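Local atomic coordinates of molybdopterin molybdotransferase (Pyrococcus horikoshii, PDB entry 1UZ5), a protein that probably catalyses the magnesium-dependent insertion of molybdate into adenylyl-molybdopterin, giving Mo-molybdopterin and AMP in molybdenum cofactor biosynthesis. Residues Asp231-Leu236 with Ile268-Glu273; Thr287-Ile292 with Pro296-Pro301; Ala211-Ile216 with Gly223-Val228. All blocks are in the same frame, centred on the assembly; numbering follows the deposited sequence.

In the fold
All three interactions lie around the six-stranded mixed sheet of the probable molybdopterin-binding domain; interaction 2 is a hairpin within it. Interaction 1 joins two helices, one covering the hairpin: Ile268 CD1 packs 3.9 Å from Ile288 CG2, and Glu273 O lies 2.9 Å from Val291 N, a probable hydrogen bond; the centres are 11 Å apart. Interaction 3 packs a helix against edge strand 222-229, with strands 182-188 and 249-253 between it and the hairpin, its centre about 15 Å from that of interaction 2; that strand leads into helix 233-246 of interaction 1. A sulfate, probably from the crystallisation liquor, binds at interaction 3; another lies about 5 Å from the Ile288 side chain.

Interaction 1: residues Asp231-Leu236 with Ile268-Glu273; sequences DDKESL and IEELGE
Glu270 OE2 is approached by the far end of Lys233: the methylene carbon CE of Lys233 comes to 3.3 Å of Glu270 OE2, while Lys233 NZ stays 4.0 Å from that same oxygen. The distances define a long salt bridge, in which the aliphatic part of the lysine meets the carboxylate more closely than the ammonium group does. Lys233 reaches across with every torsion near 180° (chi1 -176°), as a fully extended chain. Glu270, its CG set between the backbone N and the carbonyl carbon, extends outward from its own helix to meet it obliquely. Both residues are solvent-exposed, and the contact buries just 69 Å² in all. It links the first turn of helix 233-246 to the last turn of helix 263-271, two neighbouring helices of the probable molybdopterin-binding domain. Elsewhere the two helices meet through Leu236, on Thr264 and Val267, and Leu271, on Ile240. The start of the first helix is fixed by an N-cap: Asp232 OD1 accepts from Ser235 N at 2.9 Å, on the syn side of the carboxylate and 26° out of its plane. That carboxylate would probably also be stabilised by the positive end of the helix dipole.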
loop_
_atom_site.group_PDB
_atom_site.type_symbol
_atom_site.label_atom_id
_atom_site.label_comp_id
_atom_site.label_asym_id
_atom_site.label_seq_id
_atom_site.Cartn_x
_atom_site.Cartn_y
_atom_site.Cartn_z
ATOM N N ASP A 231 -26.158 11.044 -23.543
ATOM C CA ASP A 231 -27.098 10.070 -23.007
ATOM C C ASP A 231 -27.978 9.433 -24.087
ATOM O O ASP A 231 -29.200 9.568 -24.061
ATOM C CB ASP A 231 -27.975 10.717 -21.930
ATOM C CG ASP A 231 -28.822 9.703 -21.182
ATOM O OD1 ASP A 231 -28.252 8.723 -20.659
ATOM O OD2 ASP A 231 -30.056 9.884 -21.110
ATOM N N ASP A 232 -27.349 8.745 -25.039
ATOM C CA ASP A 232 -28.081 8.065 -26.105
ATOM C C ASP A 232 -27.342 6.792 -26.531
ATOM O O ASP A 232 -26.146 6.642 -26.274
ATOM C CB ASP A 232 -28.302 9.002 -27.303
ATOM C CG ASP A 232 -27.030 9.301 -28.063
ATOM O OD1 ASP A 232 -26.447 8.363 -28.644
ATOM O OD2 ASP A 232 -26.615 10.478 -28.087
ATOM N N LYS A 233 -28.059 5.879 -27.179
ATOM C CA LYS A 233 -27.483 4.607 -27.602
ATOM C C LYS A 233 -26.165 4.667 -28.367
ATOM O O LYS A 233 -25.151 4.158 -27.894
ATOM C CB LYS A 233 -28.495 3.808 -28.429
ATOM C CG LYS A 233 -27.990 2.425 -28.810
ATOM C CD LYS A 233 -28.980 1.659 -29.668
ATOM C CE LYS A 233 -28.409 0.303 -30.066
ATOM N NZ LYS A 233 -29.323 -0.469 -30.957
ATOM N N GLU A 234 -26.177 5.273 -29.550
ATOM C CA GLU A 234 -24.971 5.343 -30.366
ATOM C C GLU A 234 -23.743 5.869 -29.626
ATOM O O GLU A 234 -22.709 5.203 -29.585
ATOM C CB GLU A 234 -25.219 6.188 -31.621
ATOM C CG GLU A 234 -25.504 7.658 -31.362
ATOM C CD GLU A 234 -25.638 8.459 -32.646
ATOM O OE1 GLU A 234 -24.667 8.492 -33.432
ATOM O OE2 GLU A 234 -26.714 9.054 -32.869
ATOM N N SER A 235 -23.856 7.056 -29.043
ATOM C CA SER A 235 -22.739 7.657 -28.324
ATOM C C SER A 235 -22.191 6.747 -27.227
ATOM O O SER A 235 -20.990 6.498 -27.158
ATOM C CB SER A 235 -23.167 8.992 -27.708
ATOM O OG SER A 235 -22.087 9.613 -27.030
ATOM N N LEU A 236 -23.078 6.251 -26.375
ATOM C CA LEU A 236 -22.672 5.390 -25.276
ATOM C C LEU A 236 -22.096 4.041 -25.727
ATOM O O LEU A 236 -21.068 3.601 -25.209
ATOM C CB LEU A 236 -23.854 5.171 -24.331
ATOM C CG LEU A 236 -23.537 4.467 -23.015
ATOM C CD1 LEU A 236 -22.428 5.210 -22.289
ATOM C CD2 LEU A 236 -24.786 4.409 -22.162
ATOM N N ILE A 268 -25.236 -2.313 -22.171
ATOM C CA ILE A 268 -24.404 -3.364 -21.600
ATOM C C ILE A 268 -25.032 -4.722 -21.898
ATOM O O ILE A 268 -24.335 -5.691 -22.204
ATOM C CB ILE A 268 -24.267 -3.187 -20.070
ATOM C CG1 ILE A 268 -23.511 -1.889 -19.767
ATOM C CG2 ILE A 268 -23.553 -4.384 -19.461
ATOM C CD1 ILE A 268 -23.460 -1.535 -18.295
ATOM N N GLU A 269 -26.357 -4.778 -21.818
ATOM C CA GLU A 269 -27.099 -6.006 -22.072
ATOM C C GLU A 269 -26.874 -6.526 -23.488
ATOM O O GLU A 269 -26.797 -7.737 -23.707
ATOM C CB GLU A 269 -28.596 -5.773 -21.845
ATOM C CG GLU A 269 -29.435 -7.029 -21.956
ATOM C CD GLU A 269 -29.110 -8.039 -20.873
ATOM O OE1 GLU A 269 -29.396 -7.754 -19.692
ATOM O OE2 GLU A 269 -28.562 -9.112 -21.204
ATOM N N GLU A 270 -26.761 -5.616 -24.450
ATOM C CA GLU A 270 -26.556 -6.019 -25.836
ATOM C C GLU A 270 -25.097 -6.256 -26.208
ATOM O O GLU A 270 -24.812 -6.901 -27.218
ATOM C CB GLU A 270 -27.172 -4.987 -26.785
ATOM C CG GLU A 270 -26.575 -3.600 -26.702
ATOM C CD GLU A 270 -27.289 -2.619 -27.614
ATOM O OE1 GLU A 270 -28.501 -2.390 -27.408
ATOM O OE2 GLU A 270 -26.642 -2.079 -28.536
ATOM N N LEU A 271 -24.173 -5.732 -25.408
ATOM C CA LEU A 271 -22.752 -5.925 -25.680
ATOM C C LEU A 271 -22.237 -7.111 -24.873
ATOM O O LEU A 271 -21.214 -7.713 -25.209
ATOM C CB LEU A 271 -21.952 -4.671 -25.316
ATOM C CG LEU A 271 -22.037 -3.478 -26.265
ATOM C CD1 LEU A 271 -21.217 -2.324 -25.708
ATOM C CD2 LEU A 271 -21.517 -3.878 -27.637
ATOM N N GLY A 272 -22.959 -7.444 -23.809
ATOM C CA GLY A 272 -22.562 -8.553 -22.965
ATOM C C GLY A 272 -23.684 -9.032 -22.067
ATOM O O GLY A 272 -24.754 -9.394 -22.545
ATOM N N GLU A 273 -23.441 -9.026 -20.762
ATOM C CA GLU A 273 -24.439 -9.473 -19.800
ATOM C C GLU A 273 -24.503 -8.574 -18.573
ATOM O O GLU A 273 -23.489 -8.043 -18.124
ATOM C CB GLU A 273 -24.136 -10.907 -19.357
ATOM C CG GLU A 273 -25.043 -11.421 -18.245
ATOM C CD GLU A 273 -24.788 -12.881 -17.907
ATOM O OE1 GLU A 273 -24.946 -13.736 -18.806
ATOM O OE2 GLU A 273 -24.428 -13.174 -16.745
#

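Interaction 2: residues Thr287-Ile292 with Pro296-Pro301; sequences TIIGVI and PVFGLP
Ile288 and Gly299 form a hydrogen-bonded antiparallel pair, Ile288 N giving to Gly299 O at 3.0 Å and Gly299 N giving back to Ile288 O at 2.9 Å. Two residues on, Gly290 and Val297 repeat the exchange. Its two bonds differ in direction: Gly290 N lies in the carbonyl plane of Val297, whereas Val297 N stands above that of Gly290, 46° out of plane. Between these pairs, Ile289 and Phe298 run side by side on one face of the sheet, where Ile289 CG1 touches the ring at Phe298 CD1, 4.0 Å away. On the opposite face the side chains of Ile292 and Val297 cross obliquely, with Ile292 CG1 3.9 Å from Val297 CG2. A CB on Gly299 would sit tightly against that of Ile288.

At the open end, Thr287 turns CG2 anti to its own nitrogen (OG1 at chi1 -58°), which brings Thr287 CG2 to 3.4 Å of Gly299 O and alongside Leu300 CD2. Thr287 OG1 lies beside Pro301 CD, 3.8 Å away, and hydrogen-bonds to Gly284 O. A valine in place of Thr287 would probably leave the Gly284 carbonyl without its hydroxyl mate.

Further out, this beta hairpin is extended by strand 249-253 beside Pro296-Pro301 and by strand 273-277 beside Thr287-Ile292. Helix 263-271 covers Ile288 and Ile292; helix 304-322 covers Phe298 through Leu314, Val315 and Leu318. With the touching side chains largely buried and almost wholly apolar, the paired amides carry the polar bonding of the interface, and the aliphatic and aromatic groups pack against helix 263-271 on one face and helix 304-322 on the other.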
loop_
_atom_site.group_PDB
_atom_site.type_symbol
_atom_site.label_atom_id
_atom_site.label_comp_id
_atom_site.label_asym_id
_atom_site.label_seq_id
_atom_site.Cartn_x
_atom_site.Cartn_y
_atom_site.Cartn_z
ATOM N N THR A 287 -27.661 1.241 -9.637
ATOM C CA THR A 287 -26.322 0.757 -9.979
ATOM C C THR A 287 -26.333 -0.527 -10.807
ATOM O O THR A 287 -27.074 -1.466 -10.519
ATOM C CB THR A 287 -25.475 0.532 -8.712
ATOM O OG1 THR A 287 -25.396 1.758 -7.975
ATOM C CG2 THR A 287 -24.070 0.083 -9.080
ATOM N N ILE A 288 -25.500 -0.554 -11.841
ATOM C CA ILE A 288 -25.398 -1.698 -12.737
ATOM C C ILE A 288 -24.032 -2.385 -12.648
ATOM O O ILE A 288 -23.007 -1.729 -12.453
ATOM C CB ILE A 288 -25.594 -1.253 -14.203
ATOM C CG1 ILE A 288 -26.949 -0.562 -14.359
ATOM C CG2 ILE A 288 -25.492 -2.449 -15.132
ATOM C CD1 ILE A 288 -27.133 0.105 -15.706
ATOM N N ILE A 289 -24.031 -3.706 -12.791
ATOM C CA ILE A 289 -22.800 -4.493 -12.777
ATOM C C ILE A 289 -22.945 -5.555 -13.855
ATOM O O ILE A 289 -23.856 -6.382 -13.803
ATOM C CB ILE A 289 -22.561 -5.200 -11.431
ATOM C CG1 ILE A 289 -22.533 -4.184 -10.295
ATOM C CG2 ILE A 289 -21.230 -5.946 -11.472
ATOM C CD1 ILE A 289 -22.372 -4.806 -8.930
ATOM N N GLY A 290 -22.054 -5.522 -14.838
ATOM C CA GLY A 290 -22.114 -6.494 -15.910
ATOM C C GLY A 290 -20.746 -6.956 -16.368
ATOM O O GLY A 290 -19.723 -6.666 -15.736
ATOM N N VAL A 291 -20.730 -7.681 -17.479
ATOM C CA VAL A 291 -19.496 -8.200 -18.047
ATOM C C VAL A 291 -19.571 -8.155 -19.565
ATOM O O VAL A 291 -20.543 -8.616 -20.163
ATOM C CB VAL A 291 -19.244 -9.664 -17.604
ATOM C CG1 VAL A 291 -17.946 -10.178 -18.207
ATOM C CG2 VAL A 291 -19.194 -9.749 -16.083
ATOM N N ILE A 292 -18.548 -7.573 -20.178
ATOM C CA ILE A 292 -18.457 -7.473 -21.626
ATOM C C ILE A 292 -17.083 -8.008 -22.013
ATOM O O ILE A 292 -16.059 -7.513 -21.535
ATOM C CB ILE A 292 -18.578 -6.016 -22.109
ATOM C CG1 ILE A 292 -19.941 -5.440 -21.705
ATOM C CG2 ILE A 292 -18.399 -5.958 -23.619
ATOM C CD1 ILE A 292 -20.139 -3.987 -22.105
ATOM N N PRO A 296 -15.216 -6.810 -16.317
ATOM C CA PRO A 296 -16.248 -6.238 -15.450
ATOM C C PRO A 296 -16.597 -4.816 -15.890
ATOM O O PRO A 296 -15.725 -4.049 -16.302
ATOM C CB PRO A 296 -15.596 -6.263 -14.068
ATOM C CG PRO A 296 -14.673 -7.448 -14.149
ATOM C CD PRO A 296 -14.064 -7.273 -15.524
ATOM N N VAL A 297 -17.879 -4.478 -15.819
ATOM C CA VAL A 297 -18.351 -3.149 -16.192
ATOM C C VAL A 297 -19.264 -2.672 -15.073
ATOM O O VAL A 297 -20.135 -3.412 -14.612
ATOM C CB VAL A 297 -19.149 -3.176 -17.510
ATOM C CG1 VAL A 297 -19.524 -1.750 -17.928
ATOM C CG2 VAL A 297 -18.331 -3.847 -18.591
ATOM N N PHE A 298 -19.051 -1.438 -14.630
ATOM C CA PHE A 298 -19.846 -0.855 -13.557
ATOM C C PHE A 298 -20.538 0.420 -14.034
ATOM O O PHE A 298 -19.942 1.236 -14.737
ATOM C CB PHE A 298 -18.952 -0.508 -12.358
ATOM C CG PHE A 298 -18.386 -1.706 -11.647
ATOM C CD1 PHE A 298 -19.040 -2.253 -10.546
ATOM C CD2 PHE A 298 -17.186 -2.272 -12.063
ATOM C CE1 PHE A 298 -18.502 -3.346 -9.861
ATOM C CE2 PHE A 298 -16.637 -3.365 -11.386
ATOM C CZ PHE A 298 -17.296 -3.902 -10.283
ATOM N N GLY A 299 -21.804 0.565 -13.655
ATOM C CA GLY A 299 -22.568 1.753 -14.001
ATOM C C GLY A 299 -22.920 2.367 -12.661
ATOM O O GLY A 299 -23.762 1.836 -11.939
ATOM N N LEU A 300 -22.264 3.468 -12.310
ATOM C CA LEU A 300 -22.502 4.110 -11.020
ATOM C C LEU A 300 -23.310 5.403 -11.128
ATOM O O LEU A 300 -23.422 5.986 -12.206
ATOM C CB LEU A 300 -21.162 4.421 -10.343
ATOM C CG LEU A 300 -20.136 3.284 -10.267
ATOM C CD1 LEU A 300 -18.876 3.800 -9.591
ATOM C CD2 LEU A 300 -20.712 2.106 -9.502
ATOM N N PRO A 301 -23.868 5.870 -9.996
ATOM C CA PRO A 301 -24.667 7.100 -9.931
ATOM C C PRO A 301 -23.861 8.325 -10.362
ATOM O O PRO A 301 -22.634 8.350 -10.231
ATOM C CB PRO A 301 -25.058 7.185 -8.457
ATOM C CG PRO A 301 -25.081 5.755 -8.020
ATOM C CD PRO A 301 -23.848 5.194 -8.686
#

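Interaction 3: residues Ala211-Ile216 with Gly223-Val228; sequences ALCDAI and GIFMGV. With SO4 (sulfate ion), chain D.
Cys213 points from its helix at the strand, and its side chain meets that strand atom by atom. Cys213 CB comes first, 4.2 Å from Gly223 CA and beside the sulfate. The chi1 of -72° places the sulfur anti to the carbonyl carbon, so that Cys213 SG reaches Phe225, 3.6 Å from Phe225 N and 3.7 Å from Phe225 CB. Cys213 SG also makes an oblique sulfur-aromatic contact, 5.4 Å from the centroid of the Phe225 ring and 63° off the ring normal. The ring in turn has Gly227 N over the centre of one face.

Phe225 N spends its hydrogen elsewhere, on sulfate O2 at 3.0 Å with an N-H...O angle of 165°. Arg210 also bonds the ion and forms a salt bridge with Asp214, which may help orient the guanidinium group. At the start of the strand, Ile216 CG2 packs 3.8 Å from Gly223 N. A CB on Gly223 would collide with Cys213 O, so the lack of a side chain permits the close approach here.

Helix 211-216 and strand 223-228 run nearly antiparallel (164°), as parts of a beta-alpha-beta crossover that leaves strand 182-188 and returns beside it as the edge strand 222-229. The helix also rests on strand 182-188, through Val183 and Val185, and meets helix 304-322 at Phe311; helix 233-246 receives Met226.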
loop_
_atom_site.group_PDB
_atom_site.type_symbol
_atom_site.label_atom_id
_atom_site.label_comp_id
_atom_site.label_asym_id
_atom_site.label_seq_id
_atom_site.Cartn_x
_atom_site.Cartn_y
_atom_site.Cartn_z
ATOM N N ALA A 211 -12.281 12.432 -10.915
ATOM C CA ALA A 211 -12.262 11.879 -9.568
ATOM C C ALA A 211 -11.989 10.372 -9.583
ATOM O O ALA A 211 -11.150 9.881 -8.825
ATOM C CB ALA A 211 -13.584 12.162 -8.866
ATOM N N LEU A 212 -12.702 9.646 -10.442
ATOM C CA LEU A 212 -12.539 8.202 -10.549
ATOM C C LEU A 212 -11.136 7.828 -11.022
ATOM O O LEU A 212 -10.469 7.005 -10.409
ATOM C CB LEU A 212 -13.586 7.609 -11.508
ATOM C CG LEU A 212 -15.023 7.530 -10.969
ATOM C CD1 LEU A 212 -15.987 7.184 -12.093
ATOM C CD2 LEU A 212 -15.095 6.485 -9.860
ATOM N N CYS A 213 -10.695 8.435 -12.111
ATOM C CA CYS A 213 -9.376 8.142 -12.641
ATOM C C CYS A 213 -8.272 8.345 -11.623
ATOM O O CYS A 213 -7.385 7.504 -11.502
ATOM C CB CYS A 213 -9.093 9.003 -13.864
ATOM S SG CYS A 213 -10.042 8.498 -15.288
ATOM N N ASP A 214 -8.325 9.453 -10.890
ATOM C CA ASP A 214 -7.285 9.721 -9.917
ATOM C C ASP A 214 -7.388 8.898 -8.648
ATOM O O ASP A 214 -6.367 8.591 -8.038
ATOM C CB ASP A 214 -7.210 11.216 -9.605
ATOM C CG ASP A 214 -6.591 12.008 -10.744
ATOM O OD1 ASP A 214 -5.944 11.385 -11.616
ATOM O OD2 ASP A 214 -6.732 13.246 -10.772
ATOM N N ALA A 215 -8.600 8.527 -8.246
ATOM C CA ALA A 215 -8.739 7.699 -7.054
ATOM C C ALA A 215 -8.139 6.336 -7.419
ATOM O O ALA A 215 -7.436 5.710 -6.625
ATOM C CB ALA A 215 -10.206 7.549 -6.672
ATOM N N ILE A 216 -8.416 5.898 -8.641
ATOM C CA ILE A 216 -7.911 4.632 -9.145
ATOM C C ILE A 216 -6.381 4.686 -9.203
ATOM O O ILE A 216 -5.705 3.736 -8.808
ATOM C CB ILE A 216 -8.484 4.343 -10.543
ATOM C CG1 ILE A 216 -9.990 4.078 -10.421
ATOM C CG2 ILE A 216 -7.764 3.160 -11.181
ATOM C CD1 ILE A 216 -10.691 3.869 -11.741
ATOM N N GLY A 223 -6.024 4.777 -14.134
ATOM C CA GLY A 223 -7.292 5.315 -14.587
ATOM C C GLY A 223 -7.132 5.945 -15.954
ATOM O O GLY A 223 -6.304 6.835 -16.142
ATOM N N ILE A 224 -7.910 5.470 -16.917
ATOM C CA ILE A 224 -7.849 6.007 -18.269
ATOM C C ILE A 224 -9.198 6.657 -18.584
ATOM O O ILE A 224 -10.215 5.971 -18.691
ATOM C CB ILE A 224 -7.561 4.896 -19.288
ATOM C CG1 ILE A 224 -6.251 4.189 -18.912
ATOM C CG2 ILE A 224 -7.457 5.491 -20.695
ATOM C CD1 ILE A 224 -5.966 2.943 -19.729
ATOM N N PHE A 225 -9.202 7.978 -18.721
ATOM C CA PHE A 225 -10.438 8.703 -19.004
ATOM C C PHE A 225 -10.808 8.612 -20.479
ATOM O O PHE A 225 -10.138 9.184 -21.336
ATOM C CB PHE A 225 -10.302 10.170 -18.579
ATOM C CG PHE A 225 -11.599 10.936 -18.622
ATOM C CD1 PHE A 225 -12.776 10.366 -18.141
ATOM C CD2 PHE A 225 -11.642 12.229 -19.135
ATOM C CE1 PHE A 225 -13.984 11.072 -18.172
ATOM C CE2 PHE A 225 -12.843 12.944 -19.170
ATOM C CZ PHE A 225 -14.015 12.362 -18.686
ATOM N N MET A 226 -11.880 7.881 -20.760
ATOM C CA MET A 226 -12.359 7.693 -22.126
ATOM C C MET A 226 -13.094 8.918 -22.661
ATOM O O MET A 226 -13.256 9.076 -23.869
ATOM C CB MET A 226 -13.292 6.485 -22.186
ATOM C CG MET A 226 -12.642 5.186 -21.745
ATOM S SD MET A 226 -11.120 4.900 -22.653
ATOM C CE MET A 226 -11.760 4.706 -24.327
ATOM N N GLY A 227 -13.547 9.782 -21.760
ATOM C CA GLY A 227 -14.262 10.968 -22.193
ATOM C C GLY A 227 -15.726 10.991 -21.789
ATOM O O GLY A 227 -16.185 10.184 -20.977
ATOM N N VAL A 228 -16.465 11.924 -22.374
ATOM C CA VAL A 228 -17.880 12.099 -22.078
ATOM C C VAL A 228 -18.798 11.501 -23.139
ATOM O O VAL A 228 -18.614 11.732 -24.327
ATOM C CB VAL A 228 -18.206 13.609 -21.945
ATOM C CG1 VAL A 228 -19.705 13.812 -21.753
ATOM C CG2 VAL A 228 -17.427 14.204 -20.781
HETATM S S SO4 D . -6.343 10.595 -18.064
HETATM O O1 SO4 D . -6.439 9.947 -16.590
HETATM O O2 SO4 D . -6.688 9.510 -18.966
HETATM O O3 SO4 D . -7.155 11.622 -18.152
HETATM O O4 SO4 D . -4.946 10.895 -18.206
#